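Local coordinates for haloacid dehalogenase domain protein hydrolase (Planctomyces limnophilus, PDB 4OVY), which is a putative phosphatase of the haloacid dehalogenase family that binds calcium and probably acts as a hydrolase, at residues Gly164-Arg169 with Val183-Ser187; Tyr54-Ala58 with Leu99-Thr103. All coordinates share one frame; numbering follows the deposited sequence.

Interaction 1. Residues Gly164-Arg169 with Val183-Ser187; sequences GIEFMR and VIGSS. With EDO (1,2-ethanediol), chain D.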
loop_
_atom_site.group_PDB
_atom_site.type_symbol
_atom_site.label_atom_id
_atom_site.label_comp_id
_atom_site.label_asym_id
_atom_site.label_seq_id
_atom_site.Cartn_x
_atom_site.Cartn_y
_atom_site.Cartn_z
ATOM N N GLY A 164 7.790 -11.754 5.200
ATOM C CA GLY A 164 6.351 -11.729 5.029
ATOM C C GLY A 164 5.718 -10.528 5.702
ATOM O O GLY A 164 5.933 -10.275 6.892
ATOM N N ILE A 165 4.925 -9.802 4.924
ATOM C CA ILE A 165 4.200 -8.638 5.396
ATOM C C ILE A 165 3.342 -8.991 6.625
ATOM O O ILE A 165 3.310 -8.244 7.603
ATOM C CB ILE A 165 3.395 -8.018 4.224
ATOM C CG1 ILE A 165 2.943 -6.601 4.532
ATOM C CG2 ILE A 165 2.205 -8.882 3.831
ATOM C CD1 ILE A 165 2.226 -5.957 3.364
ATOM N N GLU A 166 2.714 -10.166 6.599
ATOM C CA GLU A 166 1.823 -10.590 7.676
ATOM C C GLU A 166 2.546 -11.193 8.877
ATOM O O GLU A 166 1.945 -11.378 9.942
ATOM C CB GLU A 166 0.756 -11.552 7.136
ATOM C CG GLU A 166 -0.152 -10.944 6.066
ATOM C CD GLU A 166 -0.743 -9.583 6.441
ATOM O OE1 GLU A 166 -1.012 -9.324 7.640
ATOM O OE2 GLU A 166 -0.958 -8.756 5.529
ATOM N N PHE A 167 3.830 -11.497 8.718
ATOM C CA PHE A 167 4.667 -11.832 9.868
ATOM C C PHE A 167 4.998 -10.586 10.699
ATOM O O PHE A 167 5.140 -10.680 11.915
ATOM C CB PHE A 167 5.963 -12.511 9.435
ATOM C CG PHE A 167 6.808 -12.951 10.582
ATOM C CD1 PHE A 167 6.428 -14.050 11.350
ATOM C CD2 PHE A 167 7.959 -12.251 10.928
ATOM C CE1 PHE A 167 7.193 -14.453 12.428
ATOM C CE2 PHE A 167 8.725 -12.650 12.010
ATOM C CZ PHE A 167 8.344 -13.753 12.757
HETATM N N MSE A 168 5.143 -9.436 10.041
HETATM C CA MSE A 168 5.573 -8.199 10.727
HETATM C C MSE A 168 4.418 -7.371 11.234
HETATM O O MSE A 168 4.515 -6.727 12.287
HETATM C CB MSE A 168 6.403 -7.349 9.763
HETATM C CG MSE A 168 7.703 -8.058 9.386
HETATM SE SE MSE A 168 8.737 -6.965 8.112
HETATM C CE MSE A 168 7.613 -7.192 6.516
ATOM N N ARG A 169 3.312 -7.376 10.500
ATOM C CA ARG A 169 2.178 -6.493 10.809
ATOM C C ARG A 169 1.546 -6.632 12.194
ATOM O O ARG A 169 1.073 -5.638 12.736
ATOM C CB ARG A 169 1.086 -6.603 9.742
ATOM C CG ARG A 169 1.346 -5.720 8.536
ATOM C CD ARG A 169 0.345 -5.973 7.427
ATOM N NE ARG A 169 0.346 -4.887 6.450
ATOM C CZ ARG A 169 -0.255 -4.926 5.265
ATOM N NH1 ARG A 169 -0.900 -6.015 4.852
ATOM N NH2 ARG A 169 -0.220 -3.863 4.488
ATOM N N VAL A 183 3.774 -0.966 6.180
ATOM C CA VAL A 183 4.636 -2.136 6.128
ATOM C C VAL A 183 4.494 -2.725 4.727
ATOM O O VAL A 183 3.383 -2.987 4.268
ATOM C CB VAL A 183 4.249 -3.193 7.177
ATOM C CG1 VAL A 183 5.148 -4.424 7.044
ATOM C CG2 VAL A 183 4.332 -2.612 8.584
ATOM N N ILE A 184 5.621 -2.887 4.048
ATOM C CA ILE A 184 5.672 -3.489 2.726
ATOM C C ILE A 184 6.548 -4.721 2.848
ATOM O O ILE A 184 7.634 -4.670 3.433
ATOM C CB ILE A 184 6.257 -2.508 1.693
ATOM C CG1 ILE A 184 5.324 -1.311 1.521
ATOM C CG2 ILE A 184 6.481 -3.179 0.345
ATOM C CD1 ILE A 184 5.948 -0.161 0.756
ATOM N N GLY A 185 6.068 -5.836 2.315
ATOM C CA GLY A 185 6.779 -7.091 2.441
ATOM C C GLY A 185 6.383 -8.084 1.368
ATOM O O GLY A 185 5.656 -7.754 0.427
ATOM N N SER A 186 6.870 -9.303 1.512
ATOM C CA SER A 186 6.469 -10.382 0.613
ATOM C C SER A 186 5.098 -10.896 1.048
ATOM O O SER A 186 4.726 -10.777 2.213
ATOM C CB SER A 186 7.495 -11.510 0.632
ATOM O OG SER A 186 8.747 -11.066 0.146
ATOM N N SER A 187 4.351 -11.473 0.117
ATOM C CA SER A 187 2.981 -11.887 0.405
ATOM C C SER A 187 2.508 -13.064 -0.455
ATOM O O SER A 187 3.063 -13.344 -1.521
ATOM C CB SER A 187 2.028 -10.693 0.220
ATOM O OG SER A 187 2.106 -10.160 -1.099
HETATM C C1 EDO D . 3.981 -5.574 -1.108
HETATM O O1 EDO D . 3.762 -5.275 0.278
HETATM C C2 EDO D . 3.095 -6.732 -1.575
HETATM O O2 EDO D . 3.334 -7.920 -0.814
#

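Interaction 2. Residues Tyr54-Ala58 with Leu99-Thr103; sequences YVQLA and LTELT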
loop_
_atom_site.group_PDB
_atom_site.type_symbol
_atom_site.label_atom_id
_atom_site.label_comp_id
_atom_site.label_asym_id
_atom_site.label_seq_id
_atom_site.Cartn_x
_atom_site.Cartn_y
_atom_site.Cartn_z
ATOM N N TYR A 54 17.049 -15.380 10.068
ATOM C CA TYR A 54 15.907 -14.473 9.981
ATOM C C TYR A 54 14.871 -14.963 10.979
ATOM O O TYR A 54 14.635 -16.176 11.088
ATOM C CB TYR A 54 15.320 -14.444 8.560
ATOM C CG TYR A 54 16.314 -14.075 7.467
ATOM C CD1 TYR A 54 17.141 -12.960 7.596
ATOM C CD2 TYR A 54 16.413 -14.829 6.295
ATOM C CE1 TYR A 54 18.041 -12.614 6.602
ATOM C CE2 TYR A 54 17.310 -14.484 5.293
ATOM C CZ TYR A 54 18.126 -13.374 5.454
ATOM O OH TYR A 54 19.035 -13.016 4.473
ATOM N N VAL A 55 14.260 -14.042 11.722
ATOM C CA VAL A 55 13.311 -14.440 12.756
ATOM C C VAL A 55 12.134 -15.218 12.161
ATOM O O VAL A 55 11.651 -16.168 12.774
ATOM C CB VAL A 55 12.796 -13.232 13.572
ATOM C CG1 VAL A 55 11.713 -13.665 14.553
ATOM C CG2 VAL A 55 13.950 -12.578 14.328
ATOM N N GLN A 56 11.674 -14.826 10.973
ATOM C CA GLN A 56 10.598 -15.566 10.323
ATOM C C GLN A 56 11.015 -16.997 9.970
ATOM O O GLN A 56 10.168 -17.884 9.945
ATOM C CB GLN A 56 10.058 -14.846 9.092
ATOM C CG GLN A 56 8.808 -15.501 8.520
ATOM C CD GLN A 56 8.246 -14.769 7.326
ATOM O OE1 GLN A 56 8.525 -13.595 7.119
ATOM N NE2 GLN A 56 7.437 -15.460 6.540
ATOM N N LEU A 57 12.297 -17.224 9.701
ATOM C CA LEU A 57 12.777 -18.593 9.464
ATOM C C LEU A 57 12.690 -19.420 10.751
ATOM O O LEU A 57 12.273 -20.589 10.713
ATOM C CB LEU A 57 14.187 -18.599 8.863
ATOM C CG LEU A 57 14.730 -19.964 8.417
ATOM C CD1 LEU A 57 13.773 -20.672 7.465
ATOM C CD2 LEU A 57 16.104 -19.796 7.784
ATOM N N ALA A 58 13.046 -18.814 11.889
ATOM C CA ALA A 58 12.864 -19.461 13.195
ATOM C C ALA A 58 11.391 -19.845 13.409
ATOM O O ALA A 58 11.089 -20.949 13.854
ATOM C CB ALA A 58 13.354 -18.562 14.328
ATOM N N LEU A 99 11.603 -18.507 1.775
ATOM C CA LEU A 99 10.974 -18.261 3.069
ATOM C C LEU A 99 9.457 -18.029 2.956
ATOM O O LEU A 99 8.673 -18.591 3.727
ATOM C CB LEU A 99 11.655 -17.064 3.742
ATOM C CG LEU A 99 11.057 -16.550 5.051
ATOM C CD1 LEU A 99 11.109 -17.630 6.118
ATOM C CD2 LEU A 99 11.808 -15.297 5.498
ATOM N N THR A 100 9.039 -17.213 1.994
ATOM C CA THR A 100 7.617 -16.981 1.799
ATOM C C THR A 100 6.934 -18.231 1.212
ATOM O O THR A 100 5.822 -18.551 1.610
ATOM C CB THR A 100 7.342 -15.686 0.998
ATOM O OG1 THR A 100 7.590 -14.561 1.849
ATOM C CG2 THR A 100 5.896 -15.595 0.531
ATOM N N GLU A 101 7.605 -18.960 0.317
ATOM C CA GLU A 101 7.054 -20.229 -0.177
ATOM C C GLU A 101 6.850 -21.258 0.943
ATOM O O GLU A 101 5.852 -21.978 0.952
ATOM C CB GLU A 101 7.929 -20.825 -1.282
ATOM C CG GLU A 101 7.841 -20.050 -2.585
ATOM C CD GLU A 101 8.797 -20.548 -3.654
ATOM O OE1 GLU A 101 9.902 -21.023 -3.324
ATOM O OE2 GLU A 101 8.441 -20.440 -4.837
ATOM N N LEU A 102 7.799 -21.328 1.875
ATOM C CA LEU A 102 7.698 -22.252 2.998
ATOM C C LEU A 102 6.518 -21.865 3.893
ATOM O O LEU A 102 5.745 -22.725 4.325
ATOM C CB LEU A 102 9.007 -22.268 3.791
ATOM C CG LEU A 102 9.078 -23.120 5.055
ATOM C CD1 LEU A 102 8.763 -24.572 4.740
ATOM C CD2 LEU A 102 10.451 -23.000 5.702
ATOM N N THR A 103 6.373 -20.567 4.151
ATOM C CA THR A 103 5.269 -20.072 4.960
ATOM C C THR A 103 3.933 -20.271 4.232
ATOM O O THR A 103 2.936 -20.662 4.843
ATOM C CB THR A 103 5.481 -18.583 5.312
ATOM O OG1 THR A 103 6.770 -18.416 5.921
ATOM C CG2 THR A 103 4.410 -18.098 6.259
HETATM O O HOH W 1 5.990 -14.922 4.168
#

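Interaction 1. Residues Gly164-Arg169 with Val183-Ser187
In the Rossmann-like core of this haloacid dehalogenase fold, the short helix 165-168 packs against the start of strand 183-195, and Ile165 fills the join with Val183. Strands 156-161 and 183-195 run parallel, and the pairing extends past the first strand to a bridge between Gly164 and Ser186. There Ile165 N donates to Ser186 O at 2.9 Å, nearly straight at 173° and in the carbonyl plane. Gly164 is the N-cap of the helix. Ile165 CG1 stands anti to the backbone N (chi1 -164°), and with chi2 also near 180° its CD1 reaches Val183 O at 3.3 Å. The same CD1 lies over the centre of one face of the Arg169 guanidinium. At its edge, Arg169 NH1 forms a salt bridge with Glu166 OE2 on the syn side, and that carboxylate also pairs with Arg221 of the second subunit. Met168, modelled as selenomethionine, bends at chi3 and sets its CE 3.7 Å from Val183 CG1. Its side chain is about 6 Å from that of the calcium ligand Asp44. An ethanediol, probably from the crystallisation liquor, lies along the strand. Its O1 accepts from Gly185 N at 3.1 Å, and its O2 accepts from Ser187 OG at 2.6 Å.

Interaction 2. Residues Tyr54-Ala58 with Leu99-Thr103
Two helices, 55-67 and 95-106, meet where the first turn of one faces the middle of the other, and Gln56 lies against Leu99 at the join. Gln56 CG is anti to the backbone N (chi1 -172°), and the extended chain beyond it brings the amide to the second helix. On the way it passes Leu99, whose CD1 is 3.9 Å from Gln56 CG and whose CD2 faces Gln56 CB. At the end, Gln56 NE2 donates to Thr103 OG1 at 3.1 Å, with the hydroxyl close to the amide plane. Thr103 OG1 in turn donates to Leu99 O at 2.9 Å. That carbonyl also takes Thr103 N, from the opposite face of its plane. A water accepts from Gln56 NE2 at 2.8 Å and donates to Thr100 OG1. Both helices belong to the largely helical region that follows strand 38-41, which ends at what is probably the DxDx(T/V) motif of the family; cap insertions are often found in this region. Gln56 OE1 accepts from Gly164 N in the core. An alanine here would remove the whole amide and would probably leave Thr103 OG1, Gly164 N and the bridging water without this partner. Leu99 CD1 also lies 4.2 Å from Leu57 CB. Leu57 CD1 and Leu102 CD2 continue the apolar seam at 4.4 Å.

Overall arrangement
The centres of the two interactions lie 11 Å apart, and the contacts touch. Interaction 2 comes first along the chain and closes before interaction 1 opens, and all four segments belong to the haloacid dehalogenase-like part of the chain. Interaction 1 is at the mixed beta-sheet, on strand 183-195, while interaction 2 joins two helices beside it. The amide of Gln56 is the polar bridge between the two contacts. Phe167 packs on Val55, and Ser186 on Thr100. Side chains of both contacts, Met168 and Leu99, come within about 6 Å of that of Asp44, so the joined helices and strands lie close to the calcium site.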